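Local coordinates for putative flagellar protein FliS (Parabacteroides merdae ATCC 43184, PDB 4YOK) that is of unknown function, belongs to the DUF3823 family, and pairs a prealbumin-like N-terminal domain with a C-terminal domain assigned to the E-set clan, at residues A[136-141]-A[179-184]; A[148-153]-A[173-178]. One frame throughout, in Å; residues are numbered along the deposited sequence.

Contact 1 of 2, residues A[136-141]-A[179-184]; sequences LLLSKT and KALYAR
S139 and Y182 exchange both backbone hydrogen bonds, S139 N to Y182 O and Y182 N to S139 O, each 2.8 Å long. They form one rung of an antiparallel ladder between the two central strands of a four-stranded sheet in the DUF3823_C domain. L137 and R184 make the next hydrogen-bonded pair, and L138 faces A183 in the non-hydrogen-bonded position between them. There L138 CD2 lies 3.8 Å from A183 CB and 4.1 Å from L181 CD2, an apolar cluster that M116, L109 and V111 extend from strands 115-124 and 102-111. CG of L181 stands anti to its backbone N (chi1 -166°), and although its CB sets off away from strand 136-139, both methyls come back to L138.

The opposite face of the ladder carries L137, S139, Y182 and R184. The guanidinium of R184 leads away from the pairing and is held by the carbonyls of S198, A144 and L25. Beyond S139 the chain turns: S139 OG accepts the amide of T141 in an ST turn, 3.1 Å from T141 N, and is also hydrogen-bonded to F143 O. The turn carries the T141 carbonyl carbon over one face of the Y182 ring, while S139 O lies at the ring edge, in plane. T141 O comes within 3.1 Å of Y182 CD1.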
ATOM      1  N   LEU A 136      12.495  -1.370   7.355  1.00 16.17           N
ATOM      2  CA  LEU A 136      12.787   0.039   7.638  1.00 16.41           C
ATOM      3  C   LEU A 136      13.345   0.595   6.352  1.00 19.43           C
ATOM      4  O   LEU A 136      14.292   0.024   5.813  1.00 18.44           O
ATOM      5  CB  LEU A 136      13.761   0.173   8.822  1.00 17.37           C
ATOM      6  CG  LEU A 136      13.111   0.434  10.191  1.00 22.61           C
ATOM      7  CD1 LEU A 136      12.107  -0.636  10.575  1.00 22.59           C
ATOM      8  CD2 LEU A 136      14.150   0.675  11.266  1.00 23.05           C
ATOM      9  N   LEU A 137      12.699   1.637   5.798  1.00 15.42           N
ATOM     10  CA  LEU A 137      13.062   2.186   4.497  1.00 14.55           C
ATOM     11  C   LEU A 137      13.306   3.672   4.508  1.00 17.52           C
ATOM     12  O   LEU A 137      12.619   4.420   5.218  1.00 16.70           O
ATOM     13  CB  LEU A 137      11.911   1.909   3.488  1.00 14.78           C
ATOM     14  CG  LEU A 137      11.410   0.469   3.376  1.00 18.47           C
ATOM     15  CD1 LEU A 137      10.012   0.409   2.742  1.00 16.72           C
ATOM     16  CD2 LEU A 137      12.406  -0.400   2.620  1.00 18.45           C
ATOM     17  N   LEU A 138      14.264   4.114   3.673  1.00 14.44           N
ATOM     18  CA  LEU A 138      14.527   5.525   3.418  1.00 16.04           C
ATOM     19  C   LEU A 138      14.572   5.734   1.911  1.00 19.14           C
ATOM     20  O   LEU A 138      15.025   4.846   1.176  1.00 18.02           O
ATOM     21  CB  LEU A 138      15.825   6.051   4.059  1.00 16.23           C
ATOM     22  CG  LEU A 138      15.881   6.070   5.598  1.00 20.38           C
ATOM     23  CD1 LEU A 138      17.325   6.239   6.087  1.00 20.03           C
ATOM     24  CD2 LEU A 138      14.998   7.187   6.176  1.00 18.94           C
ATOM     25  N   SER A 139      14.098   6.891   1.456  1.00 15.98           N
ATOM     26  CA  SER A 139      14.129   7.236   0.041  1.00 14.56           C
ATOM     27  C   SER A 139      14.511   8.704  -0.128  1.00 20.52           C
ATOM     28  O   SER A 139      14.210   9.506   0.758  1.00 19.89           O
ATOM     29  CB  SER A 139      12.749   6.979  -0.583  1.00 16.57           C
ATOM     30  OG  SER A 139      12.738   7.396  -1.943  1.00 20.32           O
ATOM     31  N   LYS A 140      15.150   9.061  -1.262  1.00 18.42           N
ATOM     32  CA  LYS A 140      15.438  10.450  -1.661  1.00 19.31           C
ATOM     33  C   LYS A 140      14.183  11.146  -2.215  1.00 21.40           C
ATOM     34  O   LYS A 140      14.231  12.353  -2.497  1.00 21.63           O
ATOM     35  CB  LYS A 140      16.483  10.484  -2.807  1.00 23.89           C
ATOM     36  CG  LYS A 140      17.909  10.193  -2.420  1.00 42.84           C
ATOM     37  CD  LYS A 140      18.864  10.551  -3.560  1.00 46.96           C
ATOM     38  CE  LYS A 140      18.854   9.580  -4.719  1.00 58.15           C
ATOM     39  NZ  LYS A 140      20.103   9.671  -5.524  1.00 71.27           N
ATOM     40  N   THR A 141      13.152  10.354  -2.566  1.00 17.66           N
ATOM     41  CA  THR A 141      11.923  10.857  -3.198  1.00 17.29           C
ATOM     42  C   THR A 141      10.695  10.521  -2.374  1.00 19.18           C
ATOM     43  O   THR A 141      10.773   9.726  -1.437  1.00 17.88           O
ATOM     44  CB  THR A 141      11.749  10.301  -4.648  1.00 22.38           C
ATOM     45  OG1 THR A 141      11.184   8.995  -4.585  1.00 22.80           O
ATOM     46  CG2 THR A 141      13.050  10.297  -5.463  1.00 21.76           C
ATOM     47  N   LYS A 179      19.300  15.390  -0.744  1.00 24.42           N
ATOM     48  CA  LYS A 179      18.790  16.749  -0.473  1.00 26.12           C
ATOM     49  C   LYS A 179      17.432  16.681   0.216  1.00 30.30           C
ATOM     50  O   LYS A 179      17.043  17.613   0.914  1.00 33.26           O
ATOM     51  CB  LYS A 179      18.714  17.602  -1.742  1.00 29.32           C
ATOM     52  CG  LYS A 179      20.087  17.924  -2.305  1.00 37.83           C
ATOM     53  CD  LYS A 179      20.010  18.898  -3.464  1.00 45.74           C
ATOM     54  CE  LYS A 179      21.296  18.912  -4.252  1.00 58.16           C
ATOM     55  NZ  LYS A 179      21.179  19.740  -5.483  1.00 72.11           N
ATOM     56  N   ALA A 180      16.717  15.590   0.016  1.00 23.17           N
ATOM     57  CA  ALA A 180      15.430  15.327   0.662  1.00 22.14           C
ATOM     58  C   ALA A 180      15.456  13.903   1.134  1.00 25.39           C
ATOM     59  O   ALA A 180      16.067  13.069   0.466  1.00 23.93           O
ATOM     60  CB  ALA A 180      14.275  15.558  -0.307  1.00 22.67           C
ATOM     61  N   LEU A 181      14.820  13.613   2.276  1.00 22.95           N
ATOM     62  CA  LEU A 181      14.830  12.254   2.803  1.00 21.75           C
ATOM     63  C   LEU A 181      13.458  11.892   3.329  1.00 22.41           C
ATOM     64  O   LEU A 181      12.855  12.651   4.102  1.00 21.45           O
ATOM     65  CB  LEU A 181      15.905  12.117   3.913  1.00 23.04           C
ATOM     66  CG  LEU A 181      16.278  10.698   4.348  1.00 27.31           C
ATOM     67  CD1 LEU A 181      17.061   9.960   3.238  1.00 26.71           C
ATOM     68  CD2 LEU A 181      17.084  10.726   5.657  1.00 30.05           C
ATOM     69  N   TYR A 182      12.969  10.726   2.912  1.00 18.56           N
ATOM     70  CA  TYR A 182      11.636  10.227   3.281  1.00 16.75           C
ATOM     71  C   TYR A 182      11.754   8.857   3.931  1.00 20.89           C
ATOM     72  O   TYR A 182      12.602   8.066   3.525  1.00 20.75           O
ATOM     73  CB  TYR A 182      10.745  10.145   2.030  1.00 17.64           C
ATOM     74  CG  TYR A 182      10.487  11.474   1.356  1.00 19.04           C
ATOM     75  CD1 TYR A 182      11.428  12.038   0.499  1.00 20.64           C
ATOM     76  CD2 TYR A 182       9.281  12.150   1.540  1.00 19.69           C
ATOM     77  CE1 TYR A 182      11.188  13.253  -0.140  1.00 21.53           C
ATOM     78  CE2 TYR A 182       9.026  13.363   0.893  1.00 20.55           C
ATOM     79  CZ  TYR A 182       9.978  13.902   0.045  1.00 26.13           C
ATOM     80  OH  TYR A 182       9.740  15.092  -0.612  1.00 28.59           O
ATOM     81  N   ALA A 183      10.946   8.588   4.960  1.00 18.24           N
ATOM     82  CA  ALA A 183      10.997   7.318   5.677  1.00 17.28           C
ATOM     83  C   ALA A 183       9.682   6.589   5.567  1.00 19.06           C
ATOM     84  O   ALA A 183       8.625   7.212   5.392  1.00 18.34           O
ATOM     85  CB  ALA A 183      11.348   7.546   7.147  1.00 18.60           C
ATOM     86  N   ARG A 184       9.739   5.263   5.718  1.00 15.89           N
ATOM     87  CA  ARG A 184       8.544   4.422   5.700  1.00 14.78           C
ATOM     88  C   ARG A 184       8.852   3.103   6.391  1.00 18.33           C
ATOM     89  O   ARG A 184      10.012   2.660   6.417  1.00 17.06           O
ATOM     90  CB  ARG A 184       8.064   4.167   4.240  1.00 13.95           C
ATOM     91  CG  ARG A 184       6.559   3.940   4.120  1.00 16.15           C
ATOM     92  CD  ARG A 184       6.160   3.673   2.665  1.00 17.74           C
ATOM     93  NE  ARG A 184       4.714   3.818   2.426  1.00 17.88           N
ATOM     94  CZ  ARG A 184       4.082   3.384   1.336  1.00 23.28           C
ATOM     95  NH1 ARG A 184       4.757   2.769   0.369  1.00 14.62           N
ATOM     96  NH2 ARG A 184       2.764   3.538   1.216  1.00 15.72           N
TER

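Contact 2 of 2, residues A[148-153]-A[173-178]; sequences NNLYRQ and TEIVKA
L150 reaches from the edge of the sheet to the short helix 173-177, where its isobutyl group crosses the E174 side chain at about a right angle. L150 and Y151 form a classic beta bulge, both facing L138 of the neighbouring strand, and the CB atoms of both point toward the helix. CG of L150 stands anti to its backbone N (chi1 -163°) and lies 3.8 Å from E174 CB. From there the branches divide: CD1 stays beside E174 CB, whereas CD2 meets the helix backbone, 3.6 Å from E174 O, and lies 4.2 Å from I175 CG1. An alanine in place of L150 would probably open a gap against E174 and I175, leaving the bulge in contact with the helix mainly through Y151.

That second contact is made by I175 CD1, 3.8 Å from Y151 CB and oblique to the root of the ring. Y151 CG is anti to its backbone N (chi1 175°) and the ring's far end leads away, so I175 CD1 meets only CB, CG and CD1. I175 also touches L138 and I169, which Y151 touches too; Y151 further meets N172 and A167 of strand 161-168. The E174 carboxylate makes a salt bridge with K177, one turn along, and a long, weak ion pair with K140. K177 NZ approaches E174 OE2 on the syn side at 2.9 Å, 23° out of the carboxylate plane.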
ATOM      1  N   ASN A 148      11.710   0.412  -4.215  1.00 23.29           N
ATOM      2  CA  ASN A 148      12.084   1.800  -4.438  1.00 22.73           C
ATOM      3  C   ASN A 148      12.544   2.439  -3.174  1.00 22.84           C
ATOM      4  O   ASN A 148      11.739   2.928  -2.403  1.00 22.11           O
ATOM      5  CB  ASN A 148      10.913   2.585  -5.029  1.00 25.39           C
ATOM      6  CG  ASN A 148      10.506   2.077  -6.371  1.00 41.95           C
ATOM      7  OD1 ASN A 148       9.728   1.118  -6.485  1.00 36.57           O
ATOM      8  ND2 ASN A 148      11.092   2.657  -7.407  1.00 31.39           N
ATOM      9  N   ASN A 149      13.846   2.460  -2.964  1.00 18.93           N
ATOM     10  CA  ASN A 149      14.411   3.056  -1.773  1.00 19.43           C
ATOM     11  C   ASN A 149      15.910   3.264  -1.948  1.00 23.50           C
ATOM     12  O   ASN A 149      16.522   2.660  -2.830  1.00 22.68           O
ATOM     13  CB  ASN A 149      14.126   2.132  -0.558  1.00 16.29           C
ATOM     14  CG  ASN A 149      14.756   0.760  -0.686  1.00 28.79           C
ATOM     15  OD1 ASN A 149      15.973   0.633  -0.571  1.00 18.86           O
ATOM     16  ND2 ASN A 149      13.959  -0.293  -0.921  1.00 19.34           N
ATOM     17  N   LEU A 150      16.490   4.066  -1.060  1.00 21.77           N
ATOM     18  CA  LEU A 150      17.913   4.354  -0.966  1.00 24.22           C
ATOM     19  C   LEU A 150      18.563   3.479   0.115  1.00 25.55           C
ATOM     20  O   LEU A 150      19.780   3.250   0.107  1.00 26.45           O
ATOM     21  CB  LEU A 150      18.030   5.847  -0.599  1.00 26.48           C
ATOM     22  CG  LEU A 150      19.353   6.506  -0.826  1.00 34.36           C
ATOM     23  CD1 LEU A 150      19.571   6.768  -2.298  1.00 36.65           C
ATOM     24  CD2 LEU A 150      19.407   7.824  -0.079  1.00 38.80           C
ATOM     25  N   TYR A 151      17.753   3.027   1.086  1.00 19.16           N
ATOM     26  CA  TYR A 151      18.204   2.204   2.206  1.00 18.37           C
ATOM     27  C   TYR A 151      17.062   1.315   2.649  1.00 18.00           C
ATOM     28  O   TYR A 151      15.922   1.786   2.748  1.00 17.02           O
ATOM     29  CB  TYR A 151      18.667   3.088   3.397  1.00 19.58           C
ATOM     30  CG  TYR A 151      19.042   2.289   4.628  1.00 18.25           C
ATOM     31  CD1 TYR A 151      20.342   1.817   4.807  1.00 20.03           C
ATOM     32  CD2 TYR A 151      18.099   1.999   5.614  1.00 17.87           C
ATOM     33  CE1 TYR A 151      20.690   1.057   5.920  1.00 20.53           C
ATOM     34  CE2 TYR A 151      18.440   1.247   6.747  1.00 17.65           C
ATOM     35  CZ  TYR A 151      19.734   0.764   6.884  1.00 25.73           C
ATOM     36  OH  TYR A 151      20.105   0.020   7.981  1.00 23.33           O
ATOM     37  N   ARG A 152      17.383   0.041   2.941  1.00 14.83           N
ATOM     38  CA  ARG A 152      16.411  -0.929   3.410  1.00 14.05           C
ATOM     39  C   ARG A 152      17.093  -1.834   4.404  1.00 19.48           C
ATOM     40  O   ARG A 152      18.194  -2.320   4.124  1.00 18.07           O
ATOM     41  CB  ARG A 152      15.834  -1.758   2.222  1.00 14.29           C
ATOM     42  CG  ARG A 152      14.932  -2.925   2.683  1.00 16.67           C
ATOM     43  CD  ARG A 152      14.283  -3.641   1.492  1.00 14.22           C
ATOM     44  NE  ARG A 152      13.818  -4.977   1.871  1.00 21.24           N
ATOM     45  CZ  ARG A 152      13.348  -5.876   1.007  1.00 28.99           C
ATOM     46  NH1 ARG A 152      13.221  -5.570  -0.279  1.00 20.98           N
ATOM     47  NH2 ARG A 152      13.010  -7.090   1.421  1.00 24.81           N
ATOM     48  N   GLN A 153      16.438  -2.072   5.546  1.00 16.92           N
ATOM     49  CA  GLN A 153      16.922  -3.043   6.537  1.00 17.05           C
ATOM     50  C   GLN A 153      15.741  -3.889   6.966  1.00 20.86           C
ATOM     51  O   GLN A 153      14.742  -3.338   7.439  1.00 19.74           O
ATOM     52  CB  GLN A 153      17.594  -2.363   7.748  1.00 18.30           C
ATOM     53  CG  GLN A 153      18.105  -3.390   8.810  1.00 21.00           C
ATOM     54  CD  GLN A 153      19.228  -4.256   8.282  1.00 24.60           C
ATOM     55  OE1 GLN A 153      20.150  -3.780   7.617  1.00 22.14           O
ATOM     56  NE2 GLN A 153      19.116  -5.553   8.465  1.00 24.31           N
ATOM     57  N   THR A 173      26.792   6.857   2.434  1.00 27.70           N
ATOM     58  CA  THR A 173      27.049   8.143   1.781  1.00 28.72           C
ATOM     59  C   THR A 173      25.852   8.689   1.037  1.00 31.30           C
ATOM     60  O   THR A 173      25.721   9.907   0.953  1.00 31.76           O
ATOM     61  CB  THR A 173      28.260   8.053   0.820  1.00 41.31           C
ATOM     62  OG1 THR A 173      28.043   7.014  -0.141  1.00 41.27           O
ATOM     63  CG2 THR A 173      29.572   7.834   1.553  1.00 40.53           C
ATOM     64  N   GLU A 174      24.981   7.813   0.494  1.00 26.84           N
ATOM     65  CA  GLU A 174      23.786   8.243  -0.248  1.00 26.15           C
ATOM     66  C   GLU A 174      22.801   8.989   0.662  1.00 25.90           C
ATOM     67  O   GLU A 174      22.238   9.996   0.240  1.00 25.99           O
ATOM     68  CB  GLU A 174      23.095   7.035  -0.914  1.00 27.15           C
ATOM     69  CG  GLU A 174      23.850   6.516  -2.134  1.00 38.90           C
ATOM     70  CD  GLU A 174      24.152   7.554  -3.202  1.00 62.20           C
ATOM     71  OE1 GLU A 174      23.192   8.137  -3.758  1.00 70.13           O
ATOM     72  OE2 GLU A 174      25.351   7.798  -3.468  1.00 52.79           O
ATOM     73  N   ILE A 175      22.631   8.524   1.924  1.00 21.43           N
ATOM     74  CA  ILE A 175      21.743   9.184   2.903  1.00 21.79           C
ATOM     75  C   ILE A 175      22.299  10.612   3.229  1.00 24.10           C
ATOM     76  O   ILE A 175      21.552  11.586   3.187  1.00 23.16           O
ATOM     77  CB  ILE A 175      21.575   8.303   4.194  1.00 24.14           C
ATOM     78  CG1 ILE A 175      20.723   7.034   3.868  1.00 23.36           C
ATOM     79  CG2 ILE A 175      20.914   9.129   5.343  1.00 24.87           C
ATOM     80  CD1 ILE A 175      20.823   5.897   4.856  1.00 22.85           C
ATOM     81  N   VAL A 176      23.610  10.711   3.511  1.00 21.03           N
ATOM     82  CA  VAL A 176      24.296  11.962   3.852  1.00 21.71           C
ATOM     83  C   VAL A 176      24.163  12.974   2.675  1.00 27.35           C
ATOM     84  O   VAL A 176      23.895  14.153   2.904  1.00 27.93           O
ATOM     85  CB  VAL A 176      25.774  11.700   4.240  1.00 25.97           C
ATOM     86  CG1 VAL A 176      26.510  13.005   4.576  1.00 27.26           C
ATOM     87  CG2 VAL A 176      25.870  10.724   5.413  1.00 25.21           C
ATOM     88  N   LYS A 177      24.275  12.481   1.423  1.00 24.41           N
ATOM     89  CA  LYS A 177      24.195  13.285   0.186  1.00 25.31           C
ATOM     90  C   LYS A 177      22.780  13.728  -0.198  1.00 27.42           C
ATOM     91  O   LYS A 177      22.633  14.673  -0.973  1.00 27.08           O
ATOM     92  CB  LYS A 177      24.739  12.460  -0.991  1.00 27.70           C
ATOM     93  CG  LYS A 177      26.253  12.490  -1.168  1.00 35.05           C
ATOM     94  CD  LYS A 177      26.778  11.287  -1.983  1.00 41.69           C
ATOM     95  CE  LYS A 177      26.218  11.183  -3.389  1.00 54.15           C
ATOM     96  NZ  LYS A 177      26.922  10.147  -4.189  1.00 64.97           N
ATOM     97  N   ALA A 178      21.762  12.986   0.238  1.00 24.52           N
ATOM     98  CA  ALA A 178      20.362  13.227  -0.130  1.00 24.04           C
ATOM     99  C   ALA A 178      19.893  14.660   0.219  1.00 28.18           C
ATOM    100  O   ALA A 178      20.054  15.078   1.352  1.00 29.07           O
ATOM    101  CB  ALA A 178      19.476  12.198   0.558  1.00 23.09           C
TER

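Overall arrangement
Both contacts reach the same antiparallel sheet, their centres about 7 Å apart. Strand 131-139 joins them: one edge pairs with strand 182-189 in contact 1, the other with edge strand 151-155 of contact 2. Across that second edge L138 O lies 2.8 Å from L150 N, a probable hydrogen bond, as is L136 N to Q153 O at 3.0 Å. L137 CD2 packs 3.6 Å from R152 CG. Helix 173-177 leads through A178 into 179-184 and on to strand 182-189, so contact 2 lies within the chain excursion that contact 1 closes. The weak pair of E174 and K140 also spans the two. With the function unknown, neither contact can be tied to a site.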